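PDB 5DAJ: NalD from Pseudomonas aeruginosa PAO1, which acts as a TetR-family repressor of the MexAB-OprM multidrug efflux pump and binds novobiocin, which induces expression of the pump. Local coordinates for residues 108-113 with 176-181. Sequence-based numbering, arbitrary orientation.
Sequences ILTILM and DWLRDP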
loop_
_atom_site.group_PDB
_atom_site.type_symbol
_atom_site.label_atom_id
_atom_site.label_comp_id
_atom_site.label_asym_id
_atom_site.label_seq_id
_atom_site.Cartn_x
_atom_site.Cartn_y
_atom_site.Cartn_z
ATOM N N ILE A 108 4.435 -9.999 10.199
ATOM C CA ILE A 108 5.064 -8.699 10.427
ATOM C C ILE A 108 4.680 -7.667 9.356
ATOM O O ILE A 108 4.444 -6.501 9.675
ATOM C CB ILE A 108 6.602 -8.826 10.542
ATOM C CG1 ILE A 108 6.956 -9.508 11.871
ATOM C CG2 ILE A 108 7.276 -7.460 10.474
ATOM C CD1 ILE A 108 8.392 -9.971 11.983
ATOM N N LEU A 109 4.633 -8.085 8.095
ATOM C CA LEU A 109 4.233 -7.177 7.010
ATOM C C LEU A 109 2.758 -6.809 7.074
ATOM O O LEU A 109 2.397 -5.685 6.716
ATOM C CB LEU A 109 4.572 -7.733 5.629
ATOM C CG LEU A 109 6.058 -7.765 5.290
ATOM C CD1 LEU A 109 6.219 -8.364 3.912
ATOM C CD2 LEU A 109 6.711 -6.397 5.318
ATOM N N THR A 110 1.917 -7.728 7.550
ATOM C CA THR A 110 0.494 -7.412 7.785
ATOM C C THR A 110 0.409 -6.341 8.869
ATOM O O THR A 110 -0.420 -5.436 8.781
ATOM C CB THR A 110 -0.348 -8.679 8.242
ATOM O OG1 THR A 110 -0.226 -9.758 7.316
ATOM C CG2 THR A 110 -1.842 -8.452 8.412
ATOM N N ILE A 111 1.281 -6.415 9.871
ATOM C CA ILE A 111 1.332 -5.349 10.885
ATOM C C ILE A 111 1.698 -4.008 10.239
ATOM O O ILE A 111 1.009 -3.002 10.435
ATOM C CB ILE A 111 2.340 -5.645 12.013
ATOM C CG1 ILE A 111 1.856 -6.805 12.872
ATOM C CG2 ILE A 111 2.527 -4.416 12.882
ATOM C CD1 ILE A 111 2.937 -7.402 13.741
ATOM N N LEU A 112 2.787 -4.025 9.475
ATOM C CA LEU A 112 3.315 -2.830 8.811
ATOM C C LEU A 112 2.291 -2.101 7.938
ATOM O O LEU A 112 2.160 -0.880 7.992
ATOM C CB LEU A 112 4.523 -3.186 7.947
ATOM C CG LEU A 112 5.049 -2.065 7.049
ATOM C CD1 LEU A 112 5.475 -0.882 7.892
ATOM C CD2 LEU A 112 6.204 -2.548 6.184
HETATM N N MSE A 113 1.561 -2.860 7.146
HETATM C CA MSE A 113 0.675 -2.271 6.139
HETATM C C MSE A 113 -0.767 -2.204 6.525
HETATM O O MSE A 113 -1.556 -1.535 5.866
HETATM C CB MSE A 113 0.798 -3.107 4.889
HETATM C CG MSE A 113 2.264 -3.118 4.476
HETATM SE SE MSE A 113 2.424 -3.856 2.683
HETATM C CE MSE A 113 4.377 -3.613 2.506
ATOM N N ASP A 176 -2.359 -5.392 -1.517
ATOM C CA ASP A 176 -3.609 -6.045 -1.938
ATOM C C ASP A 176 -3.761 -7.408 -1.288
ATOM O O ASP A 176 -4.797 -7.703 -0.692
ATOM C CB ASP A 176 -3.695 -6.200 -3.469
ATOM C CG ASP A 176 -4.562 -5.141 -4.142
ATOM O OD1 ASP A 176 -5.364 -4.470 -3.468
ATOM O OD2 ASP A 176 -4.452 -4.985 -5.376
ATOM N N TRP A 177 -2.731 -8.239 -1.408
ATOM C CA TRP A 177 -2.824 -9.627 -0.948
ATOM C C TRP A 177 -2.973 -9.727 0.562
ATOM O O TRP A 177 -3.779 -10.507 1.054
ATOM C CB TRP A 177 -1.628 -10.471 -1.379
ATOM C CG TRP A 177 -1.885 -11.914 -1.120
ATOM C CD1 TRP A 177 -2.626 -12.754 -1.892
ATOM C CD2 TRP A 177 -1.453 -12.674 0.002
ATOM N NE1 TRP A 177 -2.668 -13.998 -1.327
ATOM C CE2 TRP A 177 -1.955 -13.978 -0.161
ATOM C CE3 TRP A 177 -0.681 -12.386 1.128
ATOM C CZ2 TRP A 177 -1.711 -15.001 0.762
ATOM C CZ3 TRP A 177 -0.438 -13.405 2.049
ATOM C CH2 TRP A 177 -0.952 -14.695 1.857
ATOM N N LEU A 178 -2.187 -8.939 1.286
ATOM C CA LEU A 178 -2.264 -8.904 2.751
ATOM C C LEU A 178 -3.602 -8.353 3.252
ATOM O O LEU A 178 -4.109 -8.800 4.274
ATOM C CB LEU A 178 -1.125 -8.085 3.327
ATOM C CG LEU A 178 0.274 -8.673 3.140
ATOM C CD1 LEU A 178 1.351 -7.627 3.403
ATOM C CD2 LEU A 178 0.477 -9.891 4.020
ATOM N N ARG A 179 -4.175 -7.401 2.520
ATOM C CA ARG A 179 -5.533 -6.881 2.798
ATOM C C ARG A 179 -6.594 -7.961 2.527
ATOM O O ARG A 179 -7.491 -8.163 3.328
ATOM C CB ARG A 179 -5.823 -5.632 1.958
ATOM C CG ARG A 179 -7.191 -4.985 2.200
ATOM C CD ARG A 179 -7.477 -3.824 1.256
ATOM N NE ARG A 179 -7.147 -4.161 -0.134
ATOM C CZ ARG A 179 -7.902 -4.905 -0.944
ATOM N NH1 ARG A 179 -9.073 -5.400 -0.550
ATOM N NH2 ARG A 179 -7.482 -5.155 -2.170
ATOM N N ASP A 180 -6.479 -8.626 1.378
ATOM C CA ASP A 180 -7.426 -9.674 0.940
ATOM C C ASP A 180 -6.677 -10.820 0.238
ATOM O O ASP A 180 -6.404 -10.742 -0.962
ATOM C CB ASP A 180 -8.483 -9.081 -0.002
ATOM C CG ASP A 180 -9.473 -10.126 -0.528
ATOM O OD1 ASP A 180 -9.492 -11.269 -0.024
ATOM O OD2 ASP A 180 -10.242 -9.793 -1.460
ATOM N N PRO A 181 -6.341 -11.890 0.982
ATOM C CA PRO A 181 -5.598 -13.027 0.401
ATOM C C PRO A 181 -6.373 -13.919 -0.566
ATOM O O PRO A 181 -5.781 -14.808 -1.172
ATOM C CB PRO A 181 -5.139 -13.835 1.629
ATOM C CG PRO A 181 -5.972 -13.370 2.757
ATOM C CD PRO A 181 -6.405 -11.972 2.453
#
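Leu178 meets Leu109, Thr110 and Met113 across this contact, reaching from the last turn of its helix onto one face of the 108-113 helix. Before it in the chain, Asp176 makes no contact with 108-113; Arg179 NH2 donates a hydrogen bond to its OD1 (2.6 Å, 159°) within a salt bridge, OD1 lying in the guanidinium plane but met from above the carboxylate plane, 43° out of it. Trp177 touches Arg106, earlier on helix 103-114, and Pro181 CB lies over one ring face toward its rim.

Leu178 then supplies the second segment's whole share of the contact. With CG anti to the carbonyl carbon (chi1 -67°), its fork is carried toward 108-113 and the two methyls divide their partners. CD1 lies 3.9 Å from Leu109 CB and 4.0 Å from SE of Met113, present as selenomethionine, one helical turn farther on; both contacts are apolar. CD2 packs on Thr110 OG1 at 3.4 Å, a methyl-to-oxygen contact. The hydroxyl hydrogen-bonds Arg106 O in its own helix, and no hydrogen bond joins the segments.

Past Arg179 the helix ends. This is helix-helix packing within the C-terminal region of a TetR-family repressor, joining helix 103-114 to the C-terminal end of helix 159-179. Ile108 and Ile111 of the former pack against helices 6-26 and 54-63, whereas Asp176 and Arg179 of the latter hydrogen-bond to His167 and Asn130 of the second subunit.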